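Local coordinates for putative hemolysin (Streptococcus mutans UA159, PDB 2RK5), which is a membrane protein of the UPF0053 family, of unsettled role, that may bind flavin adenine dinucleotide, at residues A[7-12]-A[80-85]; A[25-30]-A[64-69]; A[36-41]-A[75-80]. All coordinates share one frame; numbering follows the deposited sequence. Where two conformers were deposited one is given.

The chain is a transporter-associated domain, one piece of a longer membrane protein. From the N terminus, strand 2-6 turns into strand 9-13. Contact 1 pairs that strand with the last one, 77-85, and so closes a loop around most of the chain. Contacts 2 and 3 are both nested inside it. Contact 2 brings the loop after helix 18-25 onto strand 64-74. Contact 3 sets the start of helix 37-45 against the beginning of strand 77-85. The segments of contacts 2 and 3 alternate along the chain, so these two cross. Strands 64-74 and 77-85 are sheet neighbours. Contact 1 joins two strands of one antiparallel sheet, while contacts 2 and 3 bring a loop and a helix onto it.

Contact 1 of 3, residues A[7-12]-A[80-85]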
ATOM      1  N   ASP A   7     -26.673   8.642   6.078  1.00 19.77           N
ATOM      2  CA  ASP A   7     -26.462   9.340   7.343  1.00 19.69           C
ATOM      3  C   ASP A   7     -25.205   8.764   8.002  1.00 18.78           C
ATOM      4  O   ASP A   7     -25.065   7.555   8.088  1.00 18.37           O
ATOM      5  CB  ASP A   7     -27.658   9.188   8.298  1.00 20.84           C
ATOM      6  CG  ASP A   7     -28.812  10.134   7.976  1.00 24.16           C
ATOM      7  OD1 ASP A   7     -28.703  10.999   7.070  1.00 29.00           O
ATOM      8  OD2 ASP A   7     -29.851  10.014   8.651  1.00 27.41           O
ATOM      9  N   ASN A   8     -24.296   9.646   8.396  1.00 17.43           N
ATOM     10  CA  ASN A   8     -23.039   9.267   9.062  1.00 16.83           C
ATOM     11  C   ASN A   8     -22.183   8.272   8.272  1.00 15.46           C
ATOM     12  O   ASN A   8     -21.365   7.553   8.857  1.00 14.31           O
ATOM     13  CB  ASN A   8     -23.361   8.718  10.454  1.00 17.59           C
ATOM     14  CG  ASN A   8     -24.072   9.746  11.333  1.00 18.81           C
ATOM     15  OD1 ASN A   8     -25.121   9.463  11.915  1.00 25.66           O
ATOM     16  ND2 ASN A   8     -23.526  10.950  11.393  1.00 21.65           N
ATOM     17  N   THR A   9     -22.363   8.245   6.951  1.00 14.77           N
ATOM     18  CA  THR A   9     -21.621   7.339   6.080  1.00 14.29           C
ATOM     19  C   THR A   9     -21.051   8.118   4.918  1.00 12.87           C
ATOM     20  O   THR A   9     -21.773   8.838   4.248  1.00 11.78           O
ATOM     21  CB  THR A   9     -22.537   6.219   5.558  1.00 15.54           C
ATOM     22  OG1 THR A   9     -23.287   5.676   6.661  1.00 17.72           O
ATOM     23  CG2 THR A   9     -21.734   5.134   4.844  1.00 16.15           C
ATOM     24  N   TYR A  10     -19.745   7.960   4.670  1.00 10.60           N
ATOM     25  CA  TYR A  10     -19.026   8.767   3.689  1.00 11.19           C
ATOM     26  C   TYR A  10     -18.103   7.928   2.815  1.00  9.99           C
ATOM     27  O   TYR A  10     -17.631   6.876   3.244  1.00 10.74           O
ATOM     28  CB  TYR A  10     -18.178   9.830   4.394  1.00 11.79           C
ATOM     29  CG  TYR A  10     -18.947  10.673   5.372  1.00 12.30           C
ATOM     30  CD1 TYR A  10     -19.399  11.936   5.031  1.00 15.25           C
ATOM     31  CD2 TYR A  10     -19.244  10.193   6.641  1.00 14.45           C
ATOM     32  CE1 TYR A  10     -20.144  12.703   5.939  1.00 15.22           C
ATOM     33  CE2 TYR A  10     -19.971  10.961   7.549  1.00 14.97           C
ATOM     34  CZ  TYR A  10     -20.422  12.209   7.187  1.00 15.13           C
ATOM     35  OH  TYR A  10     -21.158  12.985   8.077  1.00 17.89           O
ATOM     36  N   ILE A  11     -17.882   8.389   1.585  1.00  9.92           N
ATOM     37  CA  ILE A  11     -16.797   7.869   0.754  1.00 10.07           C
ATOM     38  C   ILE A  11     -15.749   8.953   0.654  1.00  9.27           C
ATOM     39  O   ILE A  11     -16.068  10.108   0.352  1.00 10.00           O
ATOM     40  CB  ILE A  11     -17.265   7.423  -0.654  1.00 10.74           C
ATOM     41  CG1 ILE A  11     -18.319   6.321  -0.530  1.00 12.44           C
ATOM     42  CG2 ILE A  11     -16.104   6.925  -1.495  1.00 12.26           C
ATOM     43  CD1 ILE A  11     -17.805   5.006  -0.019  1.00 14.09           C
ATOM     44  N   VAL A  12     -14.503   8.592   0.968  1.00  9.25           N
ATOM     45  CA  VAL A  12     -13.361   9.501   0.817  1.00  9.90           C
ATOM     46  C   VAL A  12     -12.336   8.932  -0.147  1.00  9.44           C
ATOM     47  O   VAL A  12     -12.112   7.732  -0.168  1.00  9.36           O
ATOM     48  CB  VAL A  12     -12.648   9.857   2.162  1.00 10.77           C
ATOM     49  CG1 VAL A  12     -13.669  10.435   3.135  1.00 11.54           C
ATOM     50  CG2 VAL A  12     -11.896   8.704   2.744  1.00 13.15           C
ATOM     51  N   LYS A  80     -10.144   4.408  -2.509  1.00 10.70           N
ATOM     52  CA  LYS A  80     -11.377   4.917  -1.905  1.00 10.85           C
ATOM     53  C   LYS A  80     -11.660   4.162  -0.640  1.00  9.73           C
ATOM     54  O   LYS A  80     -11.458   2.949  -0.580  1.00  9.68           O
ATOM     55  CB  LYS A  80     -12.577   4.795  -2.827  1.00 11.64           C
ATOM     56  CG  LYS A  80     -12.518   5.671  -4.061  1.00 13.95           C
ATOM     57  CD  LYS A  80     -13.843   5.713  -4.840  1.00 15.71           C
ATOM     58  CE  LYS A  80     -13.700   6.584  -6.116  1.00 17.24           C
ATOM     59  NZ  LYS A  80     -14.906   6.578  -7.011  1.00 20.83           N
ATOM     60  N   LEU A  81     -12.102   4.903   0.374  1.00  8.63           N
ATOM     61  CA  LEU A  81     -12.484   4.338   1.659  1.00  9.90           C
ATOM     62  C   LEU A  81     -13.913   4.720   1.990  1.00  9.10           C
ATOM     63  O   LEU A  81     -14.339   5.836   1.707  1.00  9.89           O
ATOM     64  CB  LEU A  81     -11.599   4.880   2.772  1.00 10.08           C
ATOM     65  CG  LEU A  81     -10.184   4.348   2.932  1.00 11.03           C
ATOM     66  CD1 LEU A  81      -9.419   5.254   3.916  1.00 17.32           C
ATOM     67  CD2 LEU A  81     -10.211   2.914   3.486  1.00 17.39           C
ATOM     68  N   LYS A  82     -14.625   3.805   2.640  1.00  9.16           N
ATOM     69  CA  LYS A  82     -15.884   4.086   3.298  1.00 10.55           C
ATOM     70  C   LYS A  82     -15.605   4.438   4.755  1.00  9.78           C
ATOM     71  O   LYS A  82     -14.854   3.731   5.416  1.00 10.46           O
ATOM     72  CB  LYS A  82     -16.783   2.867   3.244  1.00 11.67           C
ATOM     73  CG  LYS A  82     -18.200   3.111   3.706  1.00 13.03           C
ATOM     74  CD  LYS A  82     -19.005   1.817   3.609  1.00 14.33           C
ATOM     75  CE  LYS A  82     -20.462   2.072   3.628  1.00 18.84           C
ATOM     76  NZ  LYS A  82     -21.202   0.820   3.256  1.00 22.90           N
ATOM     77  N   ILE A  83     -16.195   5.528   5.234  1.00  9.58           N
ATOM     78  CA  ILE A  83     -16.026   5.990   6.622  1.00 10.15           C
ATOM     79  C   ILE A  83     -17.392   6.015   7.254  1.00 10.74           C
ATOM     80  O   ILE A  83     -18.292   6.659   6.744  1.00 11.10           O
ATOM     81  CB  ILE A  83     -15.458   7.429   6.683  1.00  9.86           C
ATOM     82  CG1 ILE A  83     -14.251   7.548   5.761  1.00 11.44           C
ATOM     83  CG2 ILE A  83     -15.143   7.842   8.139  1.00 12.05           C
ATOM     84  CD1 ILE A  83     -13.030   6.769   6.140  1.00 11.98           C
ATOM     85  N   LEU A  84     -17.539   5.296   8.360  1.00 11.05           N
ATOM     86  CA  LEU A  84     -18.779   5.341   9.139  1.00 11.71           C
ATOM     87  C   LEU A  84     -18.482   6.020  10.463  1.00 12.33           C
ATOM     88  O   LEU A  84     -17.535   5.621  11.178  1.00 11.50           O
ATOM     89  CB  LEU A  84     -19.274   3.921   9.402  1.00 11.91           C
ATOM     90  CG  LEU A  84     -19.615   3.021   8.200  1.00 15.47           C
ATOM     91  CD1 LEU A  84     -20.090   3.797   7.023  1.00 18.77           C
ATOM     92  CD2 LEU A  84     -18.490   2.127   7.829  1.00 17.69           C
ATOM     93  N   VAL A  85     -19.266   7.052  10.780  1.00 13.11           N
ATOM     94  CA  VAL A  85     -19.031   7.838  11.985  1.00 14.74           C
ATOM     95  C   VAL A  85     -20.063   7.509  13.058  1.00 15.65           C
ATOM     96  O   VAL A  85     -21.273   7.439  12.778  1.00 16.87           O
ATOM     97  CB  VAL A  85     -19.053   9.354  11.696  1.00 14.79           C
ATOM     98  CG1 VAL A  85     -18.696  10.140  12.951  1.00 17.06           C
ATOM     99  CG2 VAL A  85     -18.049   9.710  10.566  1.00 14.31           C
TER
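Tyr-10 O takes one hydrogen bond and one weaker CA-H...O contact from the facing strand. Ile-83 N gives Tyr-10 O a hydrogen bond of 2.8 Å, nearly straight at 168°. Lys-82 CA adds the CA-H...O contact to Tyr-10 O at 3.3 Å. The two segments are neighbouring strands in the antiparallel sheet of the CorC/HlyC transporter-associated domain. Tyr-10 with Ile-83 and Val-12 with Leu-81 are hydrogen-bonded pairs. Thr-9 with Leu-84 and Ile-11 with Lys-82 are non-hydrogen-bonded pairs. The return bond from Tyr-10 N to Ile-83 O is more bent, 151° at the hydrogen. A bond from Val-85 N to Asn-8 O, 2.9 Å long, carries the ladder past the start of strand 9-13.

The side chains of Tyr-10, Val-12, Leu-81 and Ile-83 lie on the face covered by helices 18-25 and 37-45. Val-12 spreads its two methyls over two neighbours. The side chains of Val-12 and Ile-83 cross at about a right angle, with Val-12 CG1 3.9 Å from Ile-83 CG1. Val-12 CG2 sits in the crowded position between backbone N and carbonyl carbon, and meets Leu-81 CB at 3.8 Å. Phe-25 meets the Tyr-10 ring edge to face.

Thr-9, Ile-11, Lys-82 and Leu-84 occupy the other face. Lys-82 has CG anti to the backbone N and an extended chain. The Lys-82 and Thr-9 side chains cross obliquely, and Lys-82 CE is 3.5 Å from Thr-9 CG2. Ile-11 CD1 rests over the base of the same lysine. Thr-9 OG1 donates back to Asp-7 O from above the carbonyl plane, which ties the turn to the strand. Beside the Tyr-10 ring, Ile-83 O lies in plane at the edge, and Val-85 CG2 comes obliquely to 3.8 Å from Tyr-10 CE2.

Contact 2 of 3, residues A[25-30]-A[64-69]; sequences FETDLE and KHLELI
Leu-66 and Lys-64 have the most surface buried here, with Thr-27 next. Both strand residues direct their side chains at the loop that follows helix 18-25. Lys-64 starts with CG anti to its carbonyl carbon and then bends at chi2 (101°). The bend carries the chain past Phe-25 O to the backbone of Glu-26. There Lys-64 NZ donates to Glu-26 O at 2.6 Å, in the carbonyl plane and on a lone pair. Glu-26 is the first residue to leave the helix, with positive phi, so the ammonium group sits at the helix C-terminal end. Its charge may add to the hold there. Asn-62 shares the site: its ND2 also bonds Glu-26 O, and its O accepts from Lys-64 NZ.

Thr-27 puts CG2 between the two strand side chains. Thr-27 CG2 is 4.0 Å from both Lys-64 CD and Leu-66 CD1. Thr-27 OG1 hydrogen-bonds instead to Asn-22 OD1. Leu-66 CD1 meets Thr-27 CG2 tip to tip, and likewise Leu-29 CD1 at 4.1 Å. Phe-21 of helix 18-25 also packs on Leu-66, Thr-27 and Leu-29. The loop thus closes one side of the hydrophobic layer between helices and sheet, as in a two-layer alpha/beta sandwich.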
ATOM      1  N   PHE A  25     -13.848  15.939   9.287  1.00 11.40           N
ATOM      2  CA  PHE A  25     -14.462  15.053  10.277  1.00 11.32           C
ATOM      3  C   PHE A  25     -14.292  15.490  11.713  1.00 11.39           C
ATOM      4  O   PHE A  25     -14.849  14.862  12.608  1.00 11.21           O
ATOM      5  CB  PHE A  25     -13.962  13.600  10.083  1.00 11.64           C
ATOM      6  CG  PHE A  25     -14.456  12.964   8.820  1.00 11.81           C
ATOM      7  CD1 PHE A  25     -15.757  12.492   8.748  1.00 11.48           C
ATOM      8  CD2 PHE A  25     -13.656  12.862   7.703  1.00 12.63           C
ATOM      9  CE1 PHE A  25     -16.223  11.912   7.592  1.00 12.05           C
ATOM     10  CE2 PHE A  25     -14.144  12.317   6.546  1.00 12.25           C
ATOM     11  CZ  PHE A  25     -15.418  11.840   6.495  1.00 12.22           C
ATOM     12  N   GLU A  26     -13.575  16.592  11.928  1.00 11.29           N
ATOM     13  CA  GLU A  26     -13.356  17.142  13.285  1.00 12.14           C
ATOM     14  C   GLU A  26     -12.618  16.141  14.160  1.00 11.82           C
ATOM     15  O   GLU A  26     -12.941  15.921  15.340  1.00 11.58           O
ATOM     16  CB  GLU A  26     -14.667  17.645  13.933  1.00 11.88           C
ATOM     17  CG  GLU A  26     -15.384  18.633  13.015  1.00 13.65           C
ATOM     18  CD  GLU A  26     -16.550  19.404  13.658  1.00 15.96           C
ATOM     19  OE1 GLU A  26     -16.935  19.135  14.808  1.00 20.10           O
ATOM     20  OE2 GLU A  26     -17.077  20.315  12.974  1.00 24.81           O
ATOM     21  N   THR A  27     -11.591  15.530  13.567  1.00 10.15           N
ATOM     22  CA  THR A  27     -10.795  14.537  14.256  1.00 11.10           C
ATOM     23  C   THR A  27      -9.324  14.992  14.294  1.00 10.30           C
ATOM     24  O   THR A  27      -8.984  16.103  13.826  1.00 11.54           O
ATOM     25  CB  THR A  27     -10.928  13.167  13.535  1.00 10.19           C
ATOM     26  OG1 THR A  27     -10.672  13.341  12.139  1.00 12.03           O
ATOM     27  CG2 THR A  27     -12.341  12.625  13.694  1.00 11.83           C
ATOM     28  N   ASP A  28      -8.488  14.143  14.892  1.00 11.63           N
ATOM     29  CA  ASP A  28      -7.062  14.416  15.092  1.00 12.55           C
ATOM     30  C   ASP A  28      -6.214  13.168  14.822  1.00 12.34           C
ATOM     31  O   ASP A  28      -5.276  12.858  15.568  1.00 13.64           O
ATOM     32  CB  ASP A  28      -6.808  14.964  16.529  1.00 12.95           C
ATOM     33  CG  ASP A  28      -7.032  13.896  17.637  1.00 19.65           C
ATOM     34  OD1 ASP A  28      -7.506  12.762  17.352  1.00 25.07           O
ATOM     35  OD2 ASP A  28      -6.708  14.200  18.818  1.00 28.43           O
ATOM     36  N   LEU A  29      -6.513  12.486  13.725  1.00 11.45           N
ATOM     37  CA  LEU A  29      -5.780  11.270  13.366  1.00 12.65           C
ATOM     38  C   LEU A  29      -4.358  11.637  13.004  1.00 13.71           C
ATOM     39  O   LEU A  29      -4.135  12.658  12.368  1.00 13.94           O
ATOM     40  CB  LEU A  29      -6.407  10.609  12.154  1.00 11.73           C
ATOM     41  CG  LEU A  29      -7.862  10.181  12.332  1.00 12.83           C
ATOM     42  CD1 LEU A  29      -8.334   9.382  11.124  1.00 12.52           C
ATOM     43  CD2 LEU A  29      -8.027   9.426  13.672  1.00 16.10           C
ATOM     44  N   GLU A  30      -3.409  10.812  13.424  1.00 14.39           N
ATOM     45  CA  GLU A  30      -2.021  11.005  13.015  1.00 15.98           C
ATOM     46  C   GLU A  30      -1.284   9.702  13.102  1.00 15.00           C
ATOM     47  O   GLU A  30      -1.629   8.834  13.895  1.00 15.56           O
ATOM     48  CB  GLU A  30      -1.342  12.049  13.889  1.00 17.28           C
ATOM     49  CG  GLU A  30      -1.285  11.684  15.348  1.00 20.75           C
ATOM     50  CD  GLU A  30      -0.683  12.798  16.209  1.00 22.34           C
ATOM     51  OE1 GLU A  30       0.354  13.395  15.806  1.00 31.28           O
ATOM     52  OE2 GLU A  30      -1.252  13.083  17.292  1.00 30.92           O
ATOM     53  N   LYS A  64     -15.417  11.031  18.465  1.00 14.57           N
ATOM     54  CA  LYS A  64     -16.040  10.315  17.351  1.00 14.80           C
ATOM     55  C   LYS A  64     -15.405   8.923  17.221  1.00 14.12           C
ATOM     56  O   LYS A  64     -14.170   8.772  17.356  1.00 15.61           O
ATOM     57  CB  LYS A  64     -15.837  11.051  16.026  1.00 16.62           C
ATOM     58  CG  LYS A  64     -16.497  12.436  15.907  1.00 20.14           C
ATOM     59  CD  LYS A  64     -15.386  13.488  16.127  1.00 21.44           C
ATOM     60  CE  LYS A  64     -15.888  14.860  16.281  1.00 22.76           C
ATOM     61  NZ  LYS A  64     -14.965  15.739  17.001  1.00 19.16           N
ATOM     62  N   HIS A  65     -16.238   7.906  17.003  0.50 13.93           N
ATOM     63  CA  HIS A  65     -15.749   6.589  16.616  0.50 13.25           C
ATOM     64  C   HIS A  65     -15.848   6.526  15.105  0.50 12.50           C
ATOM     65  O   HIS A  65     -16.874   6.858  14.551  0.50 12.01           O
ATOM     66  CB  HIS A  65     -16.577   5.462  17.233  0.50 14.09           C
ATOM     67  CG  HIS A  65     -16.253   4.106  16.683  0.50 14.69           C
ATOM     68  ND1 HIS A  65     -15.404   3.219  17.312  0.50 17.22           N
ATOM     69  CD2 HIS A  65     -16.680   3.481  15.560  0.50 16.69           C
ATOM     70  CE1 HIS A  65     -15.321   2.112  16.596  0.50 17.42           C
ATOM     71  NE2 HIS A  65     -16.078   2.250  15.520  0.50 17.26           N
ATOM     72  N   LEU A  66     -14.755   6.147  14.452  1.00 11.20           N
ATOM     73  CA  LEU A  66     -14.706   6.021  12.997  1.00 11.46           C
ATOM     74  C   LEU A  66     -14.424   4.565  12.663  1.00 10.77           C
ATOM     75  O   LEU A  66     -13.542   3.940  13.258  1.00 10.77           O
ATOM     76  CB  LEU A  66     -13.573   6.853  12.429  1.00 11.78           C
ATOM     77  CG  LEU A  66     -13.546   8.360  12.675  1.00 15.41           C
ATOM     78  CD1 LEU A  66     -12.338   9.011  11.977  1.00 18.05           C
ATOM     79  CD2 LEU A  66     -14.788   8.961  12.205  1.00 17.86           C
ATOM     80  N   GLU A  67     -15.141   4.057  11.669  1.00  9.75           N
ATOM     81  CA  GLU A  67     -14.836   2.747  11.084  1.00  9.37           C
ATOM     82  C   GLU A  67     -14.422   2.999   9.635  1.00  8.50           C
ATOM     83  O   GLU A  67     -15.172   3.603   8.873  1.00  9.59           O
ATOM     84  CB  GLU A  67     -16.023   1.782  11.163  1.00  9.87           C
ATOM     85  CG  GLU A  67     -15.705   0.419  10.580  1.00 10.47           C
ATOM     86  CD  GLU A  67     -16.854  -0.569  10.642  1.00 10.51           C
ATOM     87  OE1 GLU A  67     -17.981  -0.153  10.914  1.00 13.82           O
ATOM     88  OE2 GLU A  67     -16.618  -1.762  10.368  1.00 16.93           O
ATOM     89  N   LEU A  68     -13.217   2.565   9.276  1.00  8.83           N
ATOM     90  CA  LEU A  68     -12.664   2.762   7.933  1.00  9.83           C
ATOM     91  C   LEU A  68     -12.639   1.404   7.233  1.00  9.34           C
ATOM     92  O   LEU A  68     -12.132   0.444   7.794  1.00  9.32           O
ATOM     93  CB  LEU A  68     -11.253   3.309   8.003  1.00  9.21           C
ATOM     94  CG  LEU A  68     -10.991   4.735   8.463  1.00 11.94           C
ATOM     95  CD1 LEU A  68     -11.546   4.959   9.817  1.00 17.13           C
ATOM     96  CD2 LEU A  68      -9.490   4.971   8.467  1.00 12.23           C
ATOM     97  N   ILE A  69     -13.169   1.356   6.014  1.00  8.90           N
ATOM     98  CA  ILE A  69     -13.251   0.125   5.234  1.00  9.74           C
ATOM     99  C   ILE A  69     -12.842   0.402   3.800  1.00  8.95           C
ATOM    100  O   ILE A  69     -13.257   1.390   3.220  1.00  9.17           O
ATOM    101  CB  ILE A  69     -14.680  -0.462   5.212  1.00  9.86           C
ATOM    102  CG1 ILE A  69     -15.337  -0.447   6.590  1.00 12.26           C
ATOM    103  CG2 ILE A  69     -14.635  -1.900   4.688  1.00 11.11           C
ATOM    104  CD1 ILE A  69     -16.811  -0.924   6.558  1.00 12.22           C
TER

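Contact 3 of 3, residues A[36-41]-A[75-80]; sequences TIAGFY and DGRVTK
Arg-77 has CG anti to the backbone N (chi1 -157°) and then bends at chi2 (60°), which swings its guanidinium toward the start of helix 37-45. Thr-36 holds OG1 in the crowded position between its backbone N and carbonyl carbon (chi1 66°). The two side chains therefore meet tip to tip. Thr-36 is the N-cap of the helix. Its OG1 accepts from Gly-39 N at 3.2 Å, a capping bond across the first turn.

Arg-77 NH2 stands 3.6 Å from Thr-36 OG1, and a water bridges them. This water donates to Thr-36 OG1 at 2.9 Å and accepts from Arg-77 NH2 at 2.8 Å. It lies in plane at the edge of the guanidinium. Ala-38 CB lies over one face of the same group, 4.0 Å from Arg-77 NH2.

Farther along, the side chains that meet are apolar. The CB of Ala-38 points toward the strand and comes within 3.3 Å of Val-78 O, so the helix sits close on the strand backbone. Val-78 CG2 approaches the Tyr-41 ring obliquely, 3.7 Å from CE2 of that tyrosine. Tyr-41 OH is held separately by Glu-55 O. The strand then passes through a classic beta bulge, where Thr-79 and Lys-80 both face Lys-72.

Asp-75 of the second subunit completes the polar end. Its OD2 forms a salt bridge with Arg-77 NH2 and a hydrogen bond with Thr-36 OG1, and the reciprocal bonds form too. The carboxylate thus reaches a guanidinium and the N-terminal end of a helix together, both of which would be expected to stabilise its negative charge. The chemistry implies that the N-cap threonine belongs to a polar cluster that links the helix start to strand 77-85 and joins the two subunits.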
ATOM      1  N   THR A  36      -1.662  10.728   4.169  1.00  7.80           N
ATOM      2  CA  THR A  36      -3.033  10.654   3.659  1.00  7.72           C
ATOM      3  C   THR A  36      -3.852   9.626   4.418  1.00  7.61           C
ATOM      4  O   THR A  36      -3.328   8.816   5.172  1.00  8.86           O
ATOM      5  CB  THR A  36      -3.078  10.216   2.165  1.00  7.93           C
ATOM      6  OG1 THR A  36      -2.616   8.866   2.020  1.00  9.88           O
ATOM      7  CG2 THR A  36      -2.243  11.122   1.308  1.00  8.75           C
ATOM      8  N   ILE A  37      -5.163   9.705   4.248  1.00  6.70           N
ATOM      9  CA  ILE A  37      -6.074   8.779   4.906  1.00  7.08           C
ATOM     10  C   ILE A  37      -5.814   7.338   4.455  1.00  7.43           C
ATOM     11  O   ILE A  37      -5.867   6.427   5.305  1.00  8.03           O
ATOM     12  CB  ILE A  37      -7.537   9.210   4.749  1.00  7.45           C
ATOM     13  CG1 ILE A  37      -8.439   8.411   5.704  1.00  7.53           C
ATOM     14  CG2 ILE A  37      -7.998   9.181   3.285  1.00  8.97           C
ATOM     15  CD1 ILE A  37      -8.088   8.562   7.173  1.00 10.07           C
ATOM     16  N   ALA A  38      -5.492   7.113   3.178  1.00  7.66           N
ATOM     17  CA  ALA A  38      -5.109   5.737   2.764  1.00  7.53           C
ATOM     18  C   ALA A  38      -3.860   5.264   3.505  1.00  7.61           C
ATOM     19  O   ALA A  38      -3.762   4.098   3.913  1.00  9.12           O
ATOM     20  CB  ALA A  38      -4.891   5.612   1.254  1.00  8.93           C
ATOM     21  N   GLY A  39      -2.879   6.142   3.647  1.00  7.37           N
ATOM     22  CA  GLY A  39      -1.663   5.788   4.356  1.00  8.32           C
ATOM     23  C   GLY A  39      -1.977   5.427   5.794  1.00  7.58           C
ATOM     24  O   GLY A  39      -1.416   4.468   6.348  1.00  8.80           O
ATOM     25  N   PHE A  40      -2.827   6.227   6.436  1.00  7.52           N
ATOM     26  CA  PHE A  40      -3.219   5.964   7.830  1.00  8.22           C
ATOM     27  C   PHE A  40      -3.922   4.598   7.952  1.00  7.62           C
ATOM     28  O   PHE A  40      -3.638   3.782   8.859  1.00  7.91           O
ATOM     29  CB  PHE A  40      -4.120   7.092   8.315  1.00  8.94           C
ATOM     30  CG  PHE A  40      -4.626   6.911   9.707  1.00  9.40           C
ATOM     31  CD1 PHE A  40      -3.916   7.374  10.777  1.00  8.59           C
ATOM     32  CD2 PHE A  40      -5.827   6.291   9.931  1.00  9.77           C
ATOM     33  CE1 PHE A  40      -4.362   7.185  12.058  1.00 10.05           C
ATOM     34  CE2 PHE A  40      -6.308   6.096  11.217  1.00  9.62           C
ATOM     35  CZ  PHE A  40      -5.568   6.540  12.283  1.00  9.85           C
ATOM     36  N   TYR A  41      -4.864   4.353   7.038  1.00  7.74           N
ATOM     37  CA  TYR A  41      -5.625   3.099   7.052  1.00  7.89           C
ATOM     38  C   TYR A  41      -4.700   1.916   6.805  1.00  8.58           C
ATOM     39  O   TYR A  41      -4.733   0.907   7.540  1.00  8.68           O
ATOM     40  CB  TYR A  41      -6.695   3.167   5.986  1.00  7.76           C
ATOM     41  CG  TYR A  41      -7.315   1.859   5.641  1.00  7.04           C
ATOM     42  CD1 TYR A  41      -8.416   1.365   6.343  1.00  7.19           C
ATOM     43  CD2 TYR A  41      -6.880   1.148   4.535  1.00  8.44           C
ATOM     44  CE1 TYR A  41      -9.031   0.157   5.985  1.00  7.60           C
ATOM     45  CE2 TYR A  41      -7.465  -0.074   4.194  1.00  7.45           C
ATOM     46  CZ  TYR A  41      -8.556  -0.548   4.891  1.00  6.70           C
ATOM     47  OH  TYR A  41      -9.134  -1.734   4.487  1.00  8.90           O
ATOM     48  N   ASP A  75      -3.748  -1.801  -7.687  1.00 12.05           N
ATOM     49  CA  ASP A  75      -2.295  -1.999  -7.604  1.00 13.12           C
ATOM     50  C   ASP A  75      -1.737  -1.895  -6.186  1.00 13.98           C
ATOM     51  O   ASP A  75      -0.718  -1.258  -5.968  1.00 14.43           O
ATOM     52  CB  ASP A  75      -1.579  -0.946  -8.461  1.00 11.68           C
ATOM     53  CG  ASP A  75      -0.120  -1.297  -8.722  1.00 11.00           C
ATOM     54  OD1 ASP A  75       0.171  -2.482  -8.978  1.00  9.34           O
ATOM     55  OD2 ASP A  75       0.717  -0.382  -8.713  1.00 11.01           O
ATOM     56  N   GLY A  76      -2.449  -2.452  -5.219  1.00 16.47           N
ATOM     57  CA  GLY A  76      -2.018  -2.330  -3.815  1.00 17.00           C
ATOM     58  C   GLY A  76      -2.317  -1.001  -3.138  1.00 18.04           C
ATOM     59  O   GLY A  76      -1.972  -0.781  -1.955  1.00 21.71           O
ATOM     60  N   ARG A  77      -2.925  -0.072  -3.866  0.50 16.88           N
ATOM     61  CA  ARG A  77      -3.280   1.208  -3.262  0.50 15.78           C
ATOM     62  C   ARG A  77      -4.764   1.168  -2.910  0.50 14.84           C
ATOM     63  O   ARG A  77      -5.580   0.830  -3.747  0.50 13.18           O
ATOM     64  CB  ARG A  77      -2.989   2.371  -4.220  0.50 16.01           C
ATOM     65  CG  ARG A  77      -2.807   3.711  -3.513  0.50 17.06           C
ATOM     66  CD  ARG A  77      -1.652   3.693  -2.515  0.50 17.39           C
ATOM     67  NE  ARG A  77      -1.699   4.852  -1.621  0.50 14.67           N
ATOM     68  CZ  ARG A  77      -1.018   4.988  -0.480  0.50 13.74           C
ATOM     69  NH1 ARG A  77      -0.242   4.016  -0.009  0.50 13.53           N
ATOM     70  NH2 ARG A  77      -1.114   6.107   0.205  0.50 14.33           N
ATOM     71  N   VAL A  78      -5.120   1.512  -1.672  1.00 14.58           N
ATOM     72  CA  VAL A  78      -6.517   1.790  -1.368  1.00 13.98           C
ATOM     73  C   VAL A  78      -6.783   3.175  -1.916  1.00 13.48           C
ATOM     74  O   VAL A  78      -6.264   4.178  -1.416  1.00 15.06           O
ATOM     75  CB  VAL A  78      -6.780   1.748   0.131  1.00 13.37           C
ATOM     76  CG1 VAL A  78      -8.270   1.867   0.384  1.00 14.70           C
ATOM     77  CG2 VAL A  78      -6.242   0.436   0.700  1.00 17.08           C
ATOM     78  N   THR A  79      -7.629   3.255  -2.921  1.00 11.61           N
ATOM     79  CA  THR A  79      -7.929   4.530  -3.578  1.00 11.54           C
ATOM     80  C   THR A  79      -9.241   5.189  -3.096  1.00 10.40           C
ATOM     81  O   THR A  79      -9.421   6.404  -3.284  1.00 10.05           O
ATOM     82  CB  THR A  79      -7.960   4.347  -5.082  1.00 12.04           C
ATOM     83  OG1 THR A  79      -8.980   3.418  -5.407  1.00 12.89           O
ATOM     84  CG2 THR A  79      -6.631   3.814  -5.565  1.00 12.20           C
ATOM     85  N   LYS A  80     -10.144   4.408  -2.509  1.00 10.70           N
ATOM     86  CA  LYS A  80     -11.377   4.917  -1.905  1.00 10.85           C
ATOM     87  C   LYS A  80     -11.660   4.162  -0.640  1.00  9.73           C
ATOM     88  O   LYS A  80     -11.458   2.949  -0.580  1.00  9.68           O
ATOM     89  CB  LYS A  80     -12.577   4.795  -2.827  1.00 11.64           C
ATOM     90  CG  LYS A  80     -12.518   5.671  -4.061  1.00 13.95           C
ATOM     91  CD  LYS A  80     -13.843   5.713  -4.840  1.00 15.71           C
ATOM     92  CE  LYS A  80     -13.700   6.584  -6.116  1.00 17.24           C
ATOM     93  NZ  LYS A  80     -14.906   6.578  -7.011  1.00 20.83           N
TER
HETATM   94  O   HOH W   1      -2.982   8.014  -0.738  1.00 14.17           O